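Local coordinates for protein NAGD (Escherichia coli, PDB 2C4N) that removes phosphate from ribonucleoside 5'-monophosphates, and probably from a broad range of other phosphorylated compounds, as a magnesium-dependent phosphatase of the HAD superfamily, at residues A[138-143]-A[161-166]; A[72-77]-A[179-184]. All coordinates share one frame; numbering follows the deposited sequence.

Contact 1: residues A[138-143]-A[161-166]; sequences ARFIAT and AGIEKI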
loop_
_atom_site.group_PDB
_atom_site.type_symbol
_atom_site.label_atom_id
_atom_site.label_comp_id
_atom_site.label_asym_id
_atom_site.label_seq_id
_atom_site.Cartn_x
_atom_site.Cartn_y
_atom_site.Cartn_z
ATOM N N ALA A 138 -22.908 -2.071 -2.945
ATOM C CA ALA A 138 -23.335 -0.733 -3.335
ATOM C C ALA A 138 -22.225 -0.045 -4.126
ATOM O O ALA A 138 -21.039 -0.269 -3.865
ATOM C CB ALA A 138 -23.678 0.079 -2.099
ATOM N N ARG A 139 -22.600 0.784 -5.097
ATOM C CA ARG A 139 -21.608 1.506 -5.889
ATOM C C ARG A 139 -20.994 2.605 -5.011
ATOM O O ARG A 139 -21.686 3.517 -4.547
ATOM C CB ARG A 139 -22.271 2.074 -7.152
ATOM C CG ARG A 139 -22.774 0.958 -8.081
ATOM C CD ARG A 139 -23.663 1.474 -9.210
ATOM N NE ARG A 139 -22.953 2.356 -10.135
ATOM C CZ ARG A 139 -23.492 2.860 -11.244
ATOM N NH1 ARG A 139 -24.745 2.565 -11.561
ATOM N NH2 ARG A 139 -22.782 3.657 -12.030
ATOM N N PHE A 140 -19.686 2.494 -4.795
ATOM C CA PHE A 140 -18.906 3.384 -3.931
ATOM C C PHE A 140 -18.304 4.600 -4.665
ATOM O O PHE A 140 -17.363 4.467 -5.448
ATOM C CB PHE A 140 -17.808 2.525 -3.279
ATOM C CG PHE A 140 -17.139 3.147 -2.075
ATOM C CD1 PHE A 140 -17.671 4.261 -1.427
ATOM C CD2 PHE A 140 -15.971 2.576 -1.570
ATOM C CE1 PHE A 140 -17.044 4.798 -0.292
ATOM C CE2 PHE A 140 -15.337 3.097 -0.441
ATOM C CZ PHE A 140 -15.871 4.210 0.202
ATOM N N ILE A 141 -18.861 5.781 -4.397
ATOM C CA ILE A 141 -18.417 7.029 -5.024
ATOM C C ILE A 141 -18.014 8.039 -3.952
ATOM O O ILE A 141 -18.675 8.151 -2.919
ATOM C CB ILE A 141 -19.557 7.691 -5.846
ATOM C CG1 ILE A 141 -20.274 6.652 -6.712
ATOM C CG2 ILE A 141 -18.992 8.812 -6.698
ATOM C CD1 ILE A 141 -19.405 6.013 -7.760
ATOM N N ALA A 142 -16.949 8.793 -4.211
ATOM C CA ALA A 142 -16.479 9.801 -3.263
ATOM C C ALA A 142 -16.167 11.087 -4.023
ATOM O O ALA A 142 -15.676 11.043 -5.151
ATOM C CB ALA A 142 -15.237 9.298 -2.527
ATOM N N THR A 143 -16.439 12.234 -3.407
ATOM C CA THR A 143 -16.207 13.512 -4.076
ATOM C C THR A 143 -14.751 13.855 -4.384
ATOM O O THR A 143 -14.442 14.297 -5.488
ATOM C CB THR A 143 -16.844 14.689 -3.284
ATOM O OG1 THR A 143 -16.297 14.749 -1.964
ATOM C CG2 THR A 143 -18.350 14.516 -3.198
ATOM N N ALA A 161 -11.340 6.344 4.356
ATOM C CA ALA A 161 -10.347 5.422 4.900
ATOM C C ALA A 161 -10.914 4.264 5.730
ATOM O O ALA A 161 -10.586 3.099 5.484
ATOM C CB ALA A 161 -9.315 6.204 5.713
ATOM N N GLY A 162 -11.755 4.582 6.711
ATOM C CA GLY A 162 -12.342 3.544 7.544
ATOM C C GLY A 162 -13.284 2.639 6.770
ATOM O O GLY A 162 -13.315 1.427 6.982
ATOM N N ILE A 163 -14.058 3.232 5.867
ATOM C CA ILE A 163 -15.000 2.475 5.049
ATOM C C ILE A 163 -14.254 1.500 4.139
ATOM O O ILE A 163 -14.663 0.350 3.983
ATOM C CB ILE A 163 -15.869 3.429 4.192
ATOM C CG1 ILE A 163 -16.684 4.343 5.117
ATOM C CG2 ILE A 163 -16.792 2.629 3.280
ATOM C CD1 ILE A 163 -17.261 5.573 4.431
ATOM N N GLU A 164 -13.157 1.962 3.546
ATOM C CA GLU A 164 -12.344 1.124 2.663
ATOM C C GLU A 164 -11.707 -0.023 3.446
ATOM O O GLU A 164 -11.671 -1.162 2.983
ATOM C CB GLU A 164 -11.227 1.952 2.010
ATOM C CG GLU A 164 -11.708 3.135 1.195
ATOM C CD GLU A 164 -10.570 3.944 0.607
ATOM O OE1 GLU A 164 -9.876 3.440 -0.298
ATOM O OE2 GLU A 164 -10.362 5.090 1.051
ATOM N N LYS A 165 -11.202 0.294 4.633
ATOM C CA LYS A 165 -10.548 -0.691 5.498
ATOM C C LYS A 165 -11.476 -1.850 5.859
ATOM O O LYS A 165 -11.086 -3.016 5.802
ATOM C CB LYS A 165 -10.071 -0.009 6.784
ATOM C CG LYS A 165 -8.685 -0.418 7.249
ATOM C CD LYS A 165 -7.649 -0.033 6.206
ATOM C CE LYS A 165 -6.328 0.366 6.844
ATOM N NZ LYS A 165 -5.414 1.035 5.868
ATOM N N ILE A 166 -12.709 -1.516 6.225
ATOM C CA ILE A 166 -13.698 -2.517 6.613
ATOM C C ILE A 166 -14.244 -3.311 5.430
ATOM O O ILE A 166 -14.333 -4.537 5.489
ATOM C CB ILE A 166 -14.891 -1.857 7.349
ATOM C CG1 ILE A 166 -14.398 -1.169 8.623
ATOM C CG2 ILE A 166 -15.956 -2.909 7.688
ATOM C CD1 ILE A 166 -15.446 -0.312 9.312
#

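Contact 2: residues A[72-77]-A[179-184]; sequences AMATAD and PWIIRA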
loop_
_atom_site.group_PDB
_atom_site.type_symbol
_atom_site.label_atom_id
_atom_site.label_comp_id
_atom_site.label_asym_id
_atom_site.label_seq_id
_atom_site.Cartn_x
_atom_site.Cartn_y
_atom_site.Cartn_z
ATOM N N ALA A 72 -18.752 18.449 -5.636
ATOM C CA ALA A 72 -20.112 18.048 -5.272
ATOM C C ALA A 72 -21.000 18.150 -6.504
ATOM O O ALA A 72 -21.811 17.271 -6.780
ATOM C CB ALA A 72 -20.657 18.935 -4.140
ATOM N N MET A 73 -20.835 19.238 -7.244
ATOM C CA MET A 73 -21.591 19.451 -8.473
ATOM C C MET A 73 -21.200 18.384 -9.489
ATOM O O MET A 73 -22.051 17.822 -10.171
ATOM C CB MET A 73 -21.284 20.841 -9.035
ATOM C CG MET A 73 -21.671 21.977 -8.098
ATOM S SD MET A 73 -21.156 23.563 -8.750
ATOM C CE MET A 73 -21.637 24.677 -7.425
ATOM N N ALA A 74 -19.902 18.118 -9.578
ATOM C CA ALA A 74 -19.379 17.118 -10.503
ATOM C C ALA A 74 -19.904 15.733 -10.158
ATOM O O ALA A 74 -20.220 14.943 -11.047
ATOM C CB ALA A 74 -17.848 17.127 -10.479
ATOM N N THR A 75 -20.007 15.443 -8.865
ATOM C CA THR A 75 -20.517 14.147 -8.421
ATOM C C THR A 75 -21.990 14.013 -8.805
ATOM O O THR A 75 -22.429 12.959 -9.258
ATOM C CB THR A 75 -20.367 13.981 -6.896
ATOM O OG1 THR A 75 -18.974 13.954 -6.555
ATOM C CG2 THR A 75 -21.036 12.694 -6.429
ATOM N N ALA A 76 -22.750 15.089 -8.632
ATOM C CA ALA A 76 -24.165 15.067 -8.992
ATOM C C ALA A 76 -24.292 14.858 -10.498
ATOM O O ALA A 76 -25.132 14.087 -10.953
ATOM C CB ALA A 76 -24.843 16.384 -8.580
ATOM N N ASP A 77 -23.449 15.542 -11.270
ATOM C CA ASP A 77 -23.477 15.415 -12.723
ATOM C C ASP A 77 -23.121 13.998 -13.141
ATOM O O ASP A 77 -23.664 13.473 -14.109
ATOM C CB ASP A 77 -22.505 16.396 -13.384
ATOM C CG ASP A 77 -23.047 17.814 -13.433
ATOM O OD1 ASP A 77 -24.284 17.978 -13.384
ATOM O OD2 ASP A 77 -22.241 18.763 -13.543
ATOM N N PRO A 179 -9.180 12.448 -14.254
ATOM C CA PRO A 179 -9.411 13.247 -15.463
ATOM C C PRO A 179 -10.895 13.496 -15.746
ATOM O O PRO A 179 -11.256 14.462 -16.416
ATOM C CB PRO A 179 -8.752 12.407 -16.559
ATOM C CG PRO A 179 -7.686 11.653 -15.822
ATOM C CD PRO A 179 -8.401 11.240 -14.566
ATOM N N TRP A 180 -11.760 12.633 -15.228
ATOM C CA TRP A 180 -13.189 12.789 -15.486
ATOM C C TRP A 180 -13.760 14.155 -15.103
ATOM O O TRP A 180 -14.566 14.717 -15.843
ATOM C CB TRP A 180 -13.999 11.705 -14.776
ATOM C CG TRP A 180 -15.434 11.743 -15.196
ATOM C CD1 TRP A 180 -15.980 11.153 -16.299
ATOM C CD2 TRP A 180 -16.485 12.495 -14.580
ATOM N NE1 TRP A 180 -17.307 11.495 -16.412
ATOM C CE2 TRP A 180 -17.642 12.320 -15.370
ATOM C CE3 TRP A 180 -16.559 13.306 -13.440
ATOM C CZ2 TRP A 180 -18.863 12.928 -15.057
ATOM C CZ3 TRP A 180 -17.772 13.912 -13.129
ATOM C CH2 TRP A 180 -18.907 13.718 -13.936
ATOM N N ILE A 181 -13.355 14.695 -13.957
ATOM C CA ILE A 181 -13.886 15.990 -13.552
ATOM C C ILE A 181 -13.509 17.091 -14.543
ATOM O O ILE A 181 -14.225 18.078 -14.677
ATOM C CB ILE A 181 -13.435 16.384 -12.127
ATOM C CG1 ILE A 181 -14.284 17.563 -11.637
ATOM C CG2 ILE A 181 -11.961 16.754 -12.118
ATOM C CD1 ILE A 181 -14.155 17.847 -10.164
ATOM N N ILE A 182 -12.389 16.918 -15.239
ATOM C CA ILE A 182 -11.966 17.892 -16.238
ATOM C C ILE A 182 -12.924 17.759 -17.426
ATOM O O ILE A 182 -13.324 18.752 -18.035
ATOM C CB ILE A 182 -10.509 17.628 -16.704
ATOM C CG1 ILE A 182 -9.547 17.712 -15.509
ATOM C CG2 ILE A 182 -10.111 18.630 -17.775
ATOM C CD1 ILE A 182 -9.612 19.027 -14.742
ATOM N N ARG A 183 -13.289 16.521 -17.746
ATOM C CA ARG A 183 -14.229 16.257 -18.832
ATOM C C ARG A 183 -15.564 16.910 -18.492
ATOM O O ARG A 183 -16.198 17.536 -19.344
ATOM C CB ARG A 183 -14.426 14.746 -19.017
ATOM C CG ARG A 183 -13.700 14.178 -20.226
ATOM C CD ARG A 183 -14.186 14.863 -21.492
ATOM N NE ARG A 183 -13.111 15.060 -22.459
ATOM C CZ ARG A 183 -13.210 15.839 -23.530
ATOM N NH1 ARG A 183 -14.335 16.492 -23.772
ATOM N NH2 ARG A 183 -12.180 15.968 -24.351
ATOM N N ALA A 184 -15.981 16.760 -17.239
ATOM C CA ALA A 184 -17.237 17.340 -16.770
ATOM C C ALA A 184 -17.191 18.858 -16.881
ATOM O O ALA A 184 -18.173 19.494 -17.251
ATOM C CB ALA A 184 -17.489 16.926 -15.322
HETATM O O HOH W 1 -20.802 18.595 -16.579
#

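Contact 1: residues A[138-143]-A[161-166]
The ring of F140, on strand 139-142, meets I163 and E164, neighbours on helix 156-167, with its far rim. CB of F140 points toward the helix, and with CG anti to the backbone N (chi1 -164°) the ring continues that way, CZ and CE2 leading, to span a gap of 9.6 Å between the CA atoms of F140 and E164. I163 offers its CG2 methyl obliquely, 3.6 Å from CZ of F140; this branch is itself anti to its backbone N, while CG1 (chi1 -61°) turns elsewhere. E164 comes in at the ring edge, near its plane, with CG lying 4.0 Å from CE2 of F140. Only the methylene part of this glutamate is used: the extended chain carries its carboxylate away from the ring, the two planes 73° apart, and E164 also touches K170. V116 of strand 105-116 and V134 of helix 124-135 also touch F140, placing the ring among apolar side chains. A long, flat residue suits a strand that must reach a helix this distant, and a leucine here would probably be too short to meet both partners, leaving CG2 of I163 and CG of E164 without the ring rim they touch. Within this beta-alpha-beta unit, no hydrogen bond joins the segments; dispersion and hydrophobic burial hold them.

Contact 2: residues A[72-77]-A[179-184]
The indole of W180 points the edge of its six-membered ring at helix 71-80, where the backbone carbonyl O of A74 sits near the ring plane, 3.4 Å from CZ3 of W180. A carbonyl oxygen so placed faces the weakly positive C-H rim rather than the pi cloud, and the backbone of D77 borders the same rim more distantly, its C atom 4.3 Å from CH2 of W180. One face of the indole carries A184 of its own helix, whose CB lies 3.7 Å above the plane toward the rim. F78 makes an edge-to-face contact with W180, and F211 of a neighbouring subunit stacks on it.

Beside the indole, CB of A74 rests 3.8 Å from CG1 of I181. That branch stands anti to the backbone N (chi1 -166°), bringing CG1 and CD1 both against the alanine methyl. CB of A74 also lies 4.2 Å from CZ3 of W180, so the methyl is shared between indole and isoleucine, a place that suits a small residue. It lets the CA atoms of A74 and I181 come within 6.4 Å where the short helical segments cross at 85°, confining the contact to a small patch. At the border a water donates to the O of A184 at 2.9 Å and, weakly, to OD2 of D77; that carboxylate is held more firmly by Y69 and R80. The interface is thus mainly apolar side chains plus a carbonyl at the indole's C-H edge, with no direct hydrogen bond and a water that bridges the segments, only weakly on the D77 side.

Overall arrangement
Contact 1 lies in the cap, around the four-stranded parallel sheet, whereas contact 2 lies where helix 71-80, beside the cap sheet, meets helix 180-189 of the six-stranded HAD core that carries the magnesium. Their centres are about 18 Å apart, and contact 1 is nested along the chain inside the loop that contact 2 closes. They touch where CG2 of T143 packs 3.5 Å from OG1 of T75, and both reach the same third subunit, another copy of the protein. The side chain of I181 is about 12 Å from the bound magnesium ion, and about 4 and 5 Å from those of K176 and N43, probable substrate-binding residues. The side chain of E164 is about 11 Å from that of D146, thought to confer substrate specificity.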